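Long-range contacts in DNA damage response protein Rtt109, putative (Neosartorya fumigata, PDB 5ZB9), which probably transfers the acetyl group of acetyl-CoA to lysine side chains of histone H3, in connection with DNA replication and the DNA damage response: residues A[50-55]-A[79-84]; A[70-75]-A[146-151]; A[125-130]-A[407-412]; A[160-165]-A[312-317]; A[429-434]-A[447-452]. One frame throughout, in Å; residues are numbered along the deposited sequence.

Contact 1 of 5, residues A[50-55]-A[79-84]; sequences TFCENH and LVYGTA
Phe51 with Gly82 and Glu53 with Val80 are the hydrogen-bonded pairs of an antiparallel ladder, where strands 50-61 and 71-82 form a beta hairpin inside the central sheet. Each pair is closed by two backbone bonds, among them Val80 N to Glu53 O at 2.9 Å and Gly82 N to Phe51 O at 2.9 Å. Cys52 with Tyr81 and Asn54 with Leu79 are the non-hydrogen-bonded pairs, and their side chains share one face of the sheet. There Cys52 SG, anti to its backbone N (chi1 -172°), stands over the Tyr81 ring, offset toward the rim and 4.0 Å from the ring centroid, a sulfur-aromatic contact. Beside it, Leu79 CD2 lies 3.3 Å from Asn54 OD1, the two side chains pointing the same way. On the Glu53 and Val80 side, Val80 CG2 meets the His55 imidazole at CD2, 3.6 Å away. His55 ND1 is hydrogen-bonded to His27 NE2. Cys52 also touches Cys35; these two form a disulfide in another crystal structure of the protein, but not here. Strand 22-35 flanks residues 50-55, strand 86-96 flanks residues 79-82, and helix 111-127 lies over Glu53, His55 and Val80.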
# COMPACT_ATOMS: atom_id res chain seq x y z
N THR A 50 7.39 7.62 14.88
CA THR A 50 7.16 6.92 13.62
C THR A 50 8.24 7.24 12.59
O THR A 50 8.64 8.40 12.42
CB THR A 50 5.76 7.29 13.03
OG1 THR A 50 4.75 7.06 14.02
CG2 THR A 50 5.45 6.46 11.80
N PHE A 51 8.71 6.22 11.90
CA PHE A 51 9.67 6.42 10.81
C PHE A 51 9.06 5.97 9.50
O PHE A 51 8.22 5.08 9.48
CB PHE A 51 10.97 5.68 11.10
CG PHE A 51 11.70 6.19 12.31
CD1 PHE A 51 11.37 5.73 13.58
CD2 PHE A 51 12.71 7.14 12.18
CE1 PHE A 51 12.04 6.21 14.70
CE2 PHE A 51 13.38 7.62 13.29
CZ PHE A 51 13.04 7.15 14.55
N CYS A 52 9.47 6.60 8.40
CA CYS A 52 8.98 6.18 7.10
C CYS A 52 10.13 5.92 6.13
O CYS A 52 11.15 6.60 6.16
CB CYS A 52 8.04 7.23 6.51
SG CYS A 52 7.23 6.67 4.98
N GLU A 53 9.93 4.92 5.28
CA GLU A 53 10.90 4.53 4.27
C GLU A 53 10.20 4.51 2.91
O GLU A 53 9.21 3.81 2.75
CB GLU A 53 11.50 3.16 4.62
CG GLU A 53 12.44 2.54 3.60
CD GLU A 53 12.93 1.14 4.01
OE1 GLU A 53 12.59 0.69 5.12
OE2 GLU A 53 13.67 0.48 3.23
N ASN A 54 10.69 5.30 1.96
CA ASN A 54 10.11 5.31 0.62
C ASN A 54 10.67 4.22 -0.28
O ASN A 54 11.87 3.96 -0.25
CB ASN A 54 10.32 6.65 -0.07
CG ASN A 54 9.72 7.81 0.69
OD1 ASN A 54 8.81 7.64 1.50
ND2 ASN A 54 10.24 9.00 0.44
N HIS A 55 9.80 3.60 -1.07
CA HIS A 55 10.22 2.64 -2.08
C HIS A 55 9.54 2.93 -3.40
O HIS A 55 8.33 3.16 -3.44
CB HIS A 55 9.89 1.21 -1.67
CG HIS A 55 10.66 0.73 -0.48
ND1 HIS A 55 11.87 0.08 -0.60
CD2 HIS A 55 10.39 0.79 0.84
CE1 HIS A 55 12.31 -0.24 0.60
NE2 HIS A 55 11.44 0.18 1.49
N LEU A 79 5.13 3.13 0.57
CA LEU A 79 5.69 3.72 1.78
C LEU A 79 5.64 2.73 2.93
O LEU A 79 4.58 2.16 3.23
CB LEU A 79 4.93 4.99 2.16
CG LEU A 79 4.62 5.97 1.02
CD1 LEU A 79 3.76 7.12 1.54
CD2 LEU A 79 5.90 6.50 0.38
N VAL A 80 6.78 2.50 3.58
CA VAL A 80 6.83 1.62 4.74
C VAL A 80 6.97 2.45 6.00
O VAL A 80 7.95 3.16 6.19
CB VAL A 80 8.00 0.62 4.66
CG1 VAL A 80 7.94 -0.36 5.83
CG2 VAL A 80 7.98 -0.14 3.35
N TYR A 81 5.95 2.38 6.86
CA TYR A 81 5.97 3.06 8.15
C TYR A 81 6.33 2.08 9.26
O TYR A 81 5.96 0.91 9.20
CB TYR A 81 4.61 3.70 8.47
CG TYR A 81 4.13 4.72 7.46
CD1 TYR A 81 3.35 4.34 6.37
CD2 TYR A 81 4.42 6.06 7.62
CE1 TYR A 81 2.90 5.28 5.47
CE2 TYR A 81 3.97 7.01 6.71
CZ TYR A 81 3.22 6.61 5.64
OH TYR A 81 2.77 7.55 4.74
N GLY A 82 7.04 2.56 10.27
CA GLY A 82 7.35 1.75 11.43
C GLY A 82 7.13 2.49 12.73
O GLY A 82 7.56 3.63 12.89
N THR A 83 6.42 1.85 13.65
CA THR A 83 6.40 2.25 15.05
C THR A 83 6.91 1.08 15.88
O THR A 83 7.32 0.05 15.33
CB THR A 83 4.98 2.64 15.54
OG1 THR A 83 4.11 1.50 15.46
CG2 THR A 83 4.42 3.79 14.73
N ALA A 84 6.88 1.21 17.19
CA ALA A 84 7.35 0.13 18.04
C ALA A 84 6.44 -1.09 17.89
O ALA A 84 6.90 -2.22 18.04
CB ALA A 84 7.42 0.57 19.48

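Contact 2 of 5, residues A[70-75]-A[146-151]; sequences EVIIFG and YLFPGS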
# COMPACT_ATOMS: atom_id res chain seq x y z
N GLU A 70 14.80 1.33 -23.87
CA GLU A 70 13.87 0.86 -22.86
C GLU A 70 12.63 1.74 -22.87
O GLU A 70 12.72 2.93 -23.16
CB GLU A 70 14.49 0.88 -21.46
CG GLU A 70 15.55 -0.17 -21.20
CD GLU A 70 16.09 -0.09 -19.78
OE1 GLU A 70 15.32 0.28 -18.87
OE2 GLU A 70 17.30 -0.37 -19.59
N VAL A 71 11.47 1.16 -22.57
CA VAL A 71 10.33 2.01 -22.22
C VAL A 71 9.68 1.52 -20.92
O VAL A 71 9.36 0.34 -20.75
CB VAL A 71 9.28 2.08 -23.36
CG1 VAL A 71 8.67 0.72 -23.67
CG2 VAL A 71 8.21 3.10 -23.02
N ILE A 72 9.50 2.45 -19.99
CA ILE A 72 8.83 2.16 -18.74
C ILE A 72 7.38 1.74 -18.98
O ILE A 72 6.65 2.41 -19.71
CB ILE A 72 8.86 3.38 -17.80
CG1 ILE A 72 10.27 3.58 -17.25
CG2 ILE A 72 7.88 3.21 -16.66
CD1 ILE A 72 10.42 4.85 -16.45
N ILE A 73 6.96 0.64 -18.38
CA ILE A 73 5.59 0.19 -18.52
C ILE A 73 4.77 0.31 -17.24
O ILE A 73 3.54 0.26 -17.27
CB ILE A 73 5.52 -1.27 -19.00
CG1 ILE A 73 6.19 -2.19 -17.97
CG2 ILE A 73 6.16 -1.41 -20.36
CD1 ILE A 73 5.79 -3.63 -18.10
N PHE A 74 5.45 0.46 -16.11
CA PHE A 74 4.75 0.43 -14.83
C PHE A 74 5.57 1.09 -13.74
O PHE A 74 6.79 0.96 -13.71
CB PHE A 74 4.43 -1.01 -14.45
CG PHE A 74 3.54 -1.14 -13.24
CD1 PHE A 74 2.21 -0.71 -13.30
CD2 PHE A 74 4.01 -1.70 -12.07
CE1 PHE A 74 1.37 -0.83 -12.19
CE2 PHE A 74 3.18 -1.83 -10.96
CZ PHE A 74 1.86 -1.39 -11.02
N GLY A 75 4.90 1.79 -12.85
CA GLY A 75 5.56 2.40 -11.71
C GLY A 75 4.73 2.22 -10.46
O GLY A 75 3.51 2.43 -10.47
N TYR A 146 -0.01 10.66 -10.27
CA TYR A 146 1.10 11.56 -10.61
C TYR A 146 1.94 11.05 -11.77
O TYR A 146 2.26 11.78 -12.71
CB TYR A 146 2.03 11.74 -9.40
CG TYR A 146 1.43 12.42 -8.18
CD1 TYR A 146 1.78 13.72 -7.85
CD2 TYR A 146 0.53 11.75 -7.36
CE1 TYR A 146 1.24 14.34 -6.73
CE2 TYR A 146 -0.02 12.36 -6.24
CZ TYR A 146 0.35 13.66 -5.93
OH TYR A 146 -0.19 14.28 -4.82
N LEU A 147 2.26 9.76 -11.70
CA LEU A 147 3.46 9.19 -12.29
C LEU A 147 3.77 9.56 -13.73
O LEU A 147 4.82 10.13 -14.00
CB LEU A 147 3.42 7.67 -12.17
CG LEU A 147 3.82 7.19 -10.78
CD1 LEU A 147 4.02 5.68 -10.79
CD2 LEU A 147 5.08 7.90 -10.32
N PHE A 148 2.89 9.21 -14.66
CA PHE A 148 3.26 9.30 -16.07
C PHE A 148 2.35 10.23 -16.88
O PHE A 148 1.36 9.79 -17.45
CB PHE A 148 3.26 7.90 -16.69
CG PHE A 148 4.08 6.91 -15.92
CD1 PHE A 148 5.45 7.12 -15.75
CD2 PHE A 148 3.50 5.78 -15.36
CE1 PHE A 148 6.22 6.21 -15.05
CE2 PHE A 148 4.28 4.87 -14.66
CZ PHE A 148 5.64 5.09 -14.50
N PRO A 149 2.72 11.52 -16.93
CA PRO A 149 1.88 12.50 -17.62
C PRO A 149 1.88 12.32 -19.13
O PRO A 149 2.91 12.05 -19.75
CB PRO A 149 2.52 13.84 -17.23
CG PRO A 149 3.30 13.53 -15.99
CD PRO A 149 3.84 12.16 -16.24
N GLY A 150 0.70 12.47 -19.72
CA GLY A 150 0.56 12.34 -21.15
C GLY A 150 0.27 10.91 -21.56
O GLY A 150 -0.27 10.67 -22.64
N SER A 151 0.64 9.96 -20.70
CA SER A 151 0.38 8.55 -20.98
C SER A 151 -1.13 8.32 -21.11
O SER A 151 -1.56 7.33 -21.70
CB SER A 151 0.97 7.66 -19.90
OG SER A 151 0.37 7.89 -18.64
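Gly75 and Leu147 bring the two backbones closest, with 7.1 Å between their CA atoms, so the loop meets the strand through side chains and not as a further strand. Residues 71-75 begin strand 71-82 with a classic beta bulge, in which Ile73 and Phe74 both face Val59. Residues 146-151 lack regular structure but make a type II turn from Phe148 to Ser151. Phe148 is the main bridging side chain. Its CG is anti to the carbonyl carbon (chi1 -53°), and the far end of the ring reaches the strand. Phe148 CZ lies 3.6 Å from Ile72 CG2, the two side chains crossing at about a right angle, while Phe148 CE2 comes 3.6 Å from Gly75 N, which lies at the ring edge in its plane. Leu147 adds CD1, 3.3 Å from Gly75 O, and places its CB over the centre of one Phe148 face, 3.7 Å above the plane. Because Gly75 carries no side chain, both residues can settle against its main chain. Phe74 is directed away from the loop; its side chain lies about 4 Å from those of Leu112 and Ala94, which bind CoA in another crystal structure. No hydrogen bond joins the segments: the strand backbone bonds instead to Val59, Thr97 and Asp95, and the Phe148 ring meets Phe436 edge-to-face. The loop is therefore held by apolar side chains packed on Ile72 and the Gly75 main chain, mostly through Phe148.

Contact 3 of 5, residues A[125-130]-A[407-412]; sequences QTHQRP and FFWPDT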
# COMPACT_ATOMS: atom_id res chain seq x y z
N GLN A 125 8.28 -9.58 3.27
CA GLN A 125 9.32 -10.51 3.72
C GLN A 125 10.47 -9.78 4.40
O GLN A 125 11.01 -10.26 5.39
CB GLN A 125 9.86 -11.34 2.55
CG GLN A 125 8.81 -12.21 1.86
CD GLN A 125 9.33 -12.84 0.57
OE1 GLN A 125 10.53 -13.04 0.41
NE2 GLN A 125 8.42 -13.14 -0.35
N THR A 126 10.84 -8.62 3.88
CA THR A 126 12.04 -7.93 4.33
C THR A 126 11.79 -6.89 5.42
O THR A 126 12.74 -6.31 5.93
CB THR A 126 12.76 -7.22 3.16
OG1 THR A 126 11.90 -6.23 2.60
CG2 THR A 126 13.13 -8.21 2.07
N HIS A 127 10.54 -6.64 5.78
CA HIS A 127 10.26 -5.62 6.79
C HIS A 127 9.49 -6.20 7.95
O HIS A 127 9.25 -5.53 8.96
CB HIS A 127 9.51 -4.44 6.17
CG HIS A 127 10.34 -3.66 5.21
ND1 HIS A 127 11.02 -2.52 5.58
CD2 HIS A 127 10.67 -3.90 3.92
CE1 HIS A 127 11.71 -2.07 4.54
NE2 HIS A 127 11.51 -2.89 3.52
N GLN A 128 9.11 -7.46 7.81
CA GLN A 128 8.53 -8.23 8.89
C GLN A 128 9.47 -8.30 10.09
O GLN A 128 10.60 -8.75 9.96
CB GLN A 128 8.19 -9.64 8.39
CG GLN A 128 7.53 -10.52 9.43
CD GLN A 128 6.19 -9.99 9.84
OE1 GLN A 128 6.07 -9.26 10.83
NE2 GLN A 128 5.15 -10.35 9.08
N ARG A 129 9.01 -7.84 11.24
CA ARG A 129 9.79 -7.95 12.47
C ARG A 129 9.17 -9.00 13.37
O ARG A 129 7.95 -9.16 13.38
CB ARG A 129 9.84 -6.61 13.21
CG ARG A 129 10.80 -5.60 12.63
CD ARG A 129 10.74 -4.31 13.43
NE ARG A 129 9.56 -3.53 13.10
CZ ARG A 129 8.96 -2.69 13.93
NH1 ARG A 129 9.41 -2.52 15.16
NH2 ARG A 129 7.89 -2.01 13.52
N PRO A 130 10.00 -9.74 14.12
CA PRO A 130 9.52 -10.78 15.05
C PRO A 130 8.59 -10.22 16.12
O PRO A 130 8.94 -9.24 16.79
CB PRO A 130 10.81 -11.30 15.68
CG PRO A 130 11.88 -10.97 14.70
CD PRO A 130 11.47 -9.68 14.07
N PHE A 407 13.67 2.18 17.94
CA PHE A 407 13.71 0.72 17.74
C PHE A 407 14.56 0.31 16.53
O PHE A 407 15.01 1.16 15.76
CB PHE A 407 12.28 0.19 17.56
CG PHE A 407 11.52 0.89 16.47
CD1 PHE A 407 11.61 0.46 15.16
CD2 PHE A 407 10.76 2.01 16.75
CE1 PHE A 407 10.93 1.11 14.14
CE2 PHE A 407 10.08 2.67 15.74
CZ PHE A 407 10.17 2.22 14.44
N PHE A 408 14.77 -1.00 16.35
CA PHE A 408 15.64 -1.49 15.28
C PHE A 408 14.89 -1.71 13.96
O PHE A 408 13.94 -2.49 13.89
CB PHE A 408 16.34 -2.78 15.70
CG PHE A 408 17.29 -3.32 14.66
CD1 PHE A 408 18.39 -2.58 14.26
CD2 PHE A 408 17.07 -4.56 14.08
CE1 PHE A 408 19.27 -3.07 13.30
CE2 PHE A 408 17.94 -5.05 13.11
CZ PHE A 408 19.04 -4.31 12.72
N TRP A 409 15.35 -1.03 12.92
CA TRP A 409 14.76 -1.13 11.59
C TRP A 409 15.70 -1.88 10.65
O TRP A 409 16.66 -1.30 10.12
CB TRP A 409 14.46 0.26 11.05
CG TRP A 409 13.72 0.29 9.75
CD1 TRP A 409 14.12 -0.25 8.56
CD2 TRP A 409 12.46 0.93 9.49
NE1 TRP A 409 13.18 -0.01 7.58
CE2 TRP A 409 12.15 0.72 8.13
CE3 TRP A 409 11.56 1.65 10.29
CZ2 TRP A 409 10.98 1.21 7.55
CZ3 TRP A 409 10.40 2.14 9.70
CH2 TRP A 409 10.12 1.91 8.35
N PRO A 410 15.43 -3.17 10.42
CA PRO A 410 16.27 -4.02 9.55
C PRO A 410 16.29 -3.53 8.11
O PRO A 410 15.23 -3.29 7.52
CB PRO A 410 15.60 -5.40 9.64
CG PRO A 410 14.72 -5.34 10.87
CD PRO A 410 14.28 -3.91 10.97
N ASP A 411 17.49 -3.38 7.54
CA ASP A 411 17.58 -2.96 6.14
C ASP A 411 18.05 -4.11 5.24
O ASP A 411 19.24 -4.27 4.95
CB ASP A 411 18.50 -1.74 6.00
CG ASP A 411 19.93 -2.00 6.46
OD1 ASP A 411 20.14 -2.93 7.27
OD2 ASP A 411 20.83 -1.27 6.01
N THR A 412 17.08 -4.90 4.79
CA THR A 412 17.36 -6.01 3.89
C THR A 412 16.59 -5.88 2.57
O THR A 412 16.90 -6.57 1.59
CB THR A 412 17.03 -7.36 4.54
OG1 THR A 412 16.91 -8.36 3.52
CG2 THR A 412 15.73 -7.27 5.32
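Arg129 NH2 gives hydrogen bonds to Thr83 O and Thr87 OG1, and the guanidinium held in this way turns one face to Phe407. Phe407 CE1 stands 3.9 Å above that plane, offset toward its rim, and the two flat groups are within 18° of parallel. The closest approach of the pair is Arg129 NH1 to Phe407 CD1, at 3.7 Å. A bend in the arginine chain (chi3 -77°) sets NE aside from the line of the methylenes, while Arg129 CD rests 3.7 Å from Phe408 O and Arg129 CG 4.2 Å from Pro410 CD. Further along, Trp409 NE1 approaches the edge of the His127 ring, 3.9 Å from ND1, with the ring planes at 81°; that indole nitrogen makes a weak hydrogen bond to Glu53 OE1. Thr412 lies against Thr126: its CG2 is 3.2 Å from Thr126 O and 3.7 Å from Thr126 CB. Thr126 OG1 is turned back to Phe122 O within its own helix. Across the two segments themselves there is no hydrogen bond, so side-chain packing makes the join, and Arg129 and Trp409 find their polar partners on neighbouring strands. The arrangement is an irregular chain, resuming after residues 342-405, which are not modelled, and running roughly opposite to residues 126-129, where helix 111-127 gives way to loop, at the margin of a p300-like acetyltransferase fold and away from the CoA site.

Contact 4 of 5, residues A[160-165]-A[312-317]; sequences LDDRGL and AGRLVG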
# COMPACT_ATOMS: atom_id res chain seq x y z
N LEU A 160 -8.89 1.08 -15.66
CA LEU A 160 -10.08 0.52 -15.04
C LEU A 160 -10.89 1.61 -14.33
O LEU A 160 -10.33 2.64 -13.94
CB LEU A 160 -9.68 -0.57 -14.04
CG LEU A 160 -8.87 -1.73 -14.61
CD1 LEU A 160 -8.36 -2.60 -13.49
CD2 LEU A 160 -9.74 -2.52 -15.57
N ASP A 161 -12.19 1.39 -14.15
CA ASP A 161 -12.98 2.29 -13.31
C ASP A 161 -12.83 1.89 -11.83
O ASP A 161 -12.09 0.96 -11.50
CB ASP A 161 -14.45 2.32 -13.75
CG ASP A 161 -15.18 1.00 -13.55
OD1 ASP A 161 -14.57 -0.02 -13.15
OD2 ASP A 161 -16.41 0.98 -13.80
N ASP A 162 -13.50 2.60 -10.93
CA ASP A 162 -13.38 2.34 -9.50
C ASP A 162 -13.65 0.88 -9.12
O ASP A 162 -12.86 0.27 -8.40
CB ASP A 162 -14.31 3.25 -8.69
CG ASP A 162 -14.04 4.72 -8.93
OD1 ASP A 162 -15.00 5.50 -8.95
OD2 ASP A 162 -12.85 5.08 -9.10
N ARG A 163 -14.76 0.33 -9.60
CA ARG A 163 -15.11 -1.04 -9.23
C ARG A 163 -14.07 -2.03 -9.74
O ARG A 163 -13.72 -2.97 -9.05
CB ARG A 163 -16.50 -1.41 -9.76
CG ARG A 163 -17.63 -0.73 -9.02
CD ARG A 163 -19.00 -1.05 -9.62
NE ARG A 163 -20.03 -0.19 -9.05
CZ ARG A 163 -20.82 -0.53 -8.03
NH1 ARG A 163 -20.69 -1.74 -7.47
NH2 ARG A 163 -21.73 0.32 -7.57
N GLY A 164 -13.57 -1.80 -10.95
CA GLY A 164 -12.54 -2.66 -11.51
C GLY A 164 -11.24 -2.58 -10.73
O GLY A 164 -10.57 -3.60 -10.55
N LEU A 165 -10.89 -1.38 -10.28
CA LEU A 165 -9.66 -1.19 -9.52
C LEU A 165 -9.72 -1.86 -8.14
O LEU A 165 -8.75 -2.46 -7.69
CB LEU A 165 -9.35 0.29 -9.35
CG LEU A 165 -8.37 0.80 -10.40
CD1 LEU A 165 -8.25 2.31 -10.32
CD2 LEU A 165 -7.02 0.13 -10.23
N ALA A 312 -22.19 10.30 -6.59
CA ALA A 312 -22.42 10.62 -8.01
C ALA A 312 -21.75 9.59 -8.92
O ALA A 312 -21.26 9.94 -9.99
CB ALA A 312 -21.91 12.03 -8.34
N GLY A 313 -21.70 8.34 -8.48
CA GLY A 313 -21.13 7.29 -9.30
C GLY A 313 -19.68 6.94 -9.00
O GLY A 313 -19.17 5.97 -9.56
N ARG A 314 -19.02 7.71 -8.14
CA ARG A 314 -17.65 7.39 -7.75
C ARG A 314 -17.60 6.44 -6.55
O ARG A 314 -18.44 6.49 -5.66
CB ARG A 314 -16.87 8.67 -7.43
CG ARG A 314 -16.76 9.66 -8.58
CD ARG A 314 -16.20 9.02 -9.84
NE ARG A 314 -14.96 8.28 -9.61
CZ ARG A 314 -13.75 8.81 -9.71
NH1 ARG A 314 -13.60 10.09 -10.04
NH2 ARG A 314 -12.68 8.06 -9.46
N LEU A 315 -16.61 5.54 -6.54
CA LEU A 315 -16.37 4.72 -5.36
C LEU A 315 -14.88 4.70 -5.02
O LEU A 315 -14.03 4.90 -5.89
CB LEU A 315 -16.86 3.28 -5.57
CG LEU A 315 -18.36 3.02 -5.73
CD1 LEU A 315 -18.61 1.55 -6.06
CD2 LEU A 315 -19.12 3.43 -4.48
N VAL A 316 -14.57 4.47 -3.75
CA VAL A 316 -13.21 4.15 -3.35
C VAL A 316 -13.28 2.99 -2.37
O VAL A 316 -14.18 2.90 -1.54
CB VAL A 316 -12.48 5.38 -2.73
CG1 VAL A 316 -13.41 6.17 -1.85
CG2 VAL A 316 -11.25 4.95 -1.96
N GLY A 317 -12.35 2.05 -2.52
CA GLY A 317 -12.26 0.95 -1.58
C GLY A 317 -11.05 1.12 -0.68
O GLY A 317 -9.99 1.55 -1.14
O HOH W 1 -17.36 4.16 -10.00
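Charge dominates where Asp162 meets Arg314. The guanidinium grips the carboxylate side-on, Arg314 NE to Asp162 OD1 at 2.9 Å and Arg314 NH2 to Asp162 OD2 at 3.0 Å, each oxygen using its syn lone pair and the two planes only 10° apart. Bends at chi2 and chi3 (-53° and -51°) curl the arginine chain, bringing CD and then NE round toward the aspartate. Hydrogen bonds from uncharged donors add to the grip. Leu315 N reaches Asp162 OD1 at 2.9 Å from above the carboxylate plane, and a water donates both to Asp162 OD1 and, at 2.6 Å, to Gly313 O. OD1 thus accepts from three donors, which would probably stabilise its negative charge. Van der Waals packing comes from Leu315, whose CD1 sits over the centre of the flat Arg163 guanidinium, 3.5 Å above its plane; Arg163 NH1 also forms a salt bridge with Glu216. At the helix start, Asp161 is the N-cap, its OD1 accepting from Gly164 N at 3.0 Å. The contact ties the first turn of helix 162-177 to the loop entering strand 317-324. Ala142, just after strand 133-140, completes it: its N bonds Asp162 OD2 and its O takes Arg314 NH2, while Gly317 already pairs with Ala140 of that strand.

Contact 5 of 5, residues A[429-434]-A[447-452]; sequences NFLIDQ and KAWAEK
Phe430 is the bump that fills the hollow formed by Ala448, Trp449 and Lys452 on helix 439-457. Its CG lies anti to the backbone N (chi1 -175°), and its ring slides in with CE2 foremost, 3.7 Å from Ala448 O and 4.1 Å from Ala448 CB. One face is covered by the aliphatic part of Lys452, whose CG stands 4.0 Å from the ring centroid in a CH-pi contact before the chain bends at chi2 and its end leads away. On the opposite face lies Gln434 NE2, offset toward the rim, which is fixed by its hydrogen bond to Phe430 O at 2.9 Å. Trp449 forms the next ridge. Phe430 CD2 meets the indole at its edge, 3.8 Å from CD1, while Leu431 fits against the flat of the same indole: its CB is 3.5 Å from Trp449 CD1, and its CD1 sits 4.1 Å from the centroid of the five-membered ring, again CH-pi. The indole is held in addition by NE1 bonding to Ala427 O on the opposing helix. Leu431 and Trp449 continue onto the sheet below, both touching Ile72, with Phe56 also against Leu431 and Ala58 against Trp449, so helices 421-432 and 439-457 pack together over strands 50-61 and 71-82.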
# COMPACT_ATOMS: atom_id res chain seq x y z
N ASN A 429 10.17 13.39 -8.94
CA ASN A 429 9.76 14.61 -9.63
C ASN A 429 10.28 14.67 -11.05
O ASN A 429 9.57 15.12 -11.95
CB ASN A 429 10.22 15.83 -8.85
CG ASN A 429 9.44 16.02 -7.59
OD1 ASN A 429 8.27 15.63 -7.49
ND2 ASN A 429 10.08 16.62 -6.59
N PHE A 430 11.52 14.23 -11.26
CA PHE A 430 12.09 14.19 -12.60
C PHE A 430 11.22 13.34 -13.52
O PHE A 430 10.93 13.71 -14.65
CB PHE A 430 13.52 13.65 -12.58
CG PHE A 430 14.21 13.71 -13.92
CD1 PHE A 430 14.98 14.81 -14.27
CD2 PHE A 430 14.09 12.66 -14.82
CE1 PHE A 430 15.61 14.86 -15.50
CE2 PHE A 430 14.72 12.71 -16.06
CZ PHE A 430 15.48 13.81 -16.40
N LEU A 431 10.80 12.19 -13.00
CA LEU A 431 9.98 11.26 -13.77
C LEU A 431 8.64 11.89 -14.13
O LEU A 431 8.15 11.74 -15.25
CB LEU A 431 9.77 9.97 -12.97
CG LEU A 431 8.98 8.84 -13.65
CD1 LEU A 431 9.58 8.49 -15.01
CD2 LEU A 431 8.92 7.62 -12.74
N ILE A 432 8.06 12.59 -13.17
CA ILE A 432 6.77 13.24 -13.36
C ILE A 432 6.89 14.36 -14.39
O ILE A 432 5.95 14.63 -15.13
CB ILE A 432 6.22 13.79 -12.03
CG1 ILE A 432 5.99 12.64 -11.04
CG2 ILE A 432 4.93 14.55 -12.25
CD1 ILE A 432 5.54 13.11 -9.68
N ASP A 433 8.05 15.00 -14.47
CA ASP A 433 8.26 16.09 -15.42
C ASP A 433 8.49 15.62 -16.85
O ASP A 433 8.76 16.44 -17.73
CB ASP A 433 9.45 16.95 -14.99
CG ASP A 433 9.20 17.70 -13.69
OD1 ASP A 433 8.02 17.82 -13.28
OD2 ASP A 433 10.19 18.17 -13.08
N GLN A 434 8.38 14.32 -17.11
CA GLN A 434 8.69 13.80 -18.44
C GLN A 434 7.43 13.62 -19.27
O GLN A 434 6.34 13.97 -18.83
CB GLN A 434 9.44 12.47 -18.34
CG GLN A 434 10.71 12.57 -17.52
CD GLN A 434 11.67 13.63 -18.05
OE1 GLN A 434 11.99 13.65 -19.23
NE2 GLN A 434 12.13 14.51 -17.16
N LYS A 447 14.99 6.57 -20.95
CA LYS A 447 16.44 6.73 -20.97
C LYS A 447 16.89 7.90 -20.10
O LYS A 447 17.88 7.81 -19.38
CB LYS A 447 16.93 6.94 -22.40
CG LYS A 447 18.41 7.27 -22.50
CD LYS A 447 18.87 7.22 -23.94
CE LYS A 447 20.35 7.51 -24.06
NZ LYS A 447 20.83 7.31 -25.46
N ALA A 448 16.13 8.99 -20.15
CA ALA A 448 16.46 10.18 -19.38
C ALA A 448 16.36 9.94 -17.88
O ALA A 448 17.26 10.31 -17.12
CB ALA A 448 15.57 11.34 -19.80
N TRP A 449 15.26 9.33 -17.44
CA TRP A 449 15.06 9.06 -16.02
C TRP A 449 16.09 8.05 -15.50
O TRP A 449 16.58 8.17 -14.37
CB TRP A 449 13.64 8.57 -15.74
CG TRP A 449 13.37 8.32 -14.27
CD1 TRP A 449 13.14 9.26 -13.31
CD2 TRP A 449 13.33 7.05 -13.61
NE1 TRP A 449 12.95 8.65 -12.09
CE2 TRP A 449 13.06 7.30 -12.25
CE3 TRP A 449 13.49 5.73 -14.04
CZ2 TRP A 449 12.95 6.27 -11.31
CZ3 TRP A 449 13.38 4.71 -13.10
CH2 TRP A 449 13.12 4.98 -11.75
N ALA A 450 16.42 7.05 -16.32
CA ALA A 450 17.36 6.01 -15.93
C ALA A 450 18.73 6.60 -15.67
O ALA A 450 19.42 6.20 -14.72
CB ALA A 450 17.44 4.93 -17.01
N GLU A 451 19.12 7.56 -16.50
CA GLU A 451 20.40 8.24 -16.34
C GLU A 451 20.40 9.14 -15.12
O GLU A 451 21.39 9.21 -14.38
CB GLU A 451 20.73 9.04 -17.59
CG GLU A 451 21.07 8.17 -18.78
CD GLU A 451 21.16 8.96 -20.07
OE1 GLU A 451 20.76 10.14 -20.06
OE2 GLU A 451 21.63 8.40 -21.08
N LYS A 452 19.29 9.84 -14.90
CA LYS A 452 19.13 10.71 -13.74
C LYS A 452 19.25 9.92 -12.44
O LYS A 452 19.90 10.36 -11.49
CB LYS A 452 17.78 11.41 -13.79
CG LYS A 452 17.50 12.29 -12.59
CD LYS A 452 18.42 13.48 -12.56
CE LYS A 452 18.18 14.33 -11.33
NZ LYS A 452 19.23 15.38 -11.18

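In the fold
Contacts 1 and 2 are buried and share strand 71-82 at its two ends, about 25 Å apart between centres: one is a backbone ladder, the other apolar packing of a loop. Contact 3, partly buried, touches contact 1 directly, its arginine bonding to Thr83 and its tryptophan, weakly, to Glu53. Contact 5 likewise adjoins contact 2, where Leu431 packs on both Ile72 and Phe148, so the two make one continuous apolar layer of helix, loop and sheet. Contact 4 stands apart, across the chain's centre from contacts 1 and 3; a surface contact, it is built round the buried Asp162 by a salt bridge and a water, where contacts 2 and 5 use aromatic and aliphatic side chains.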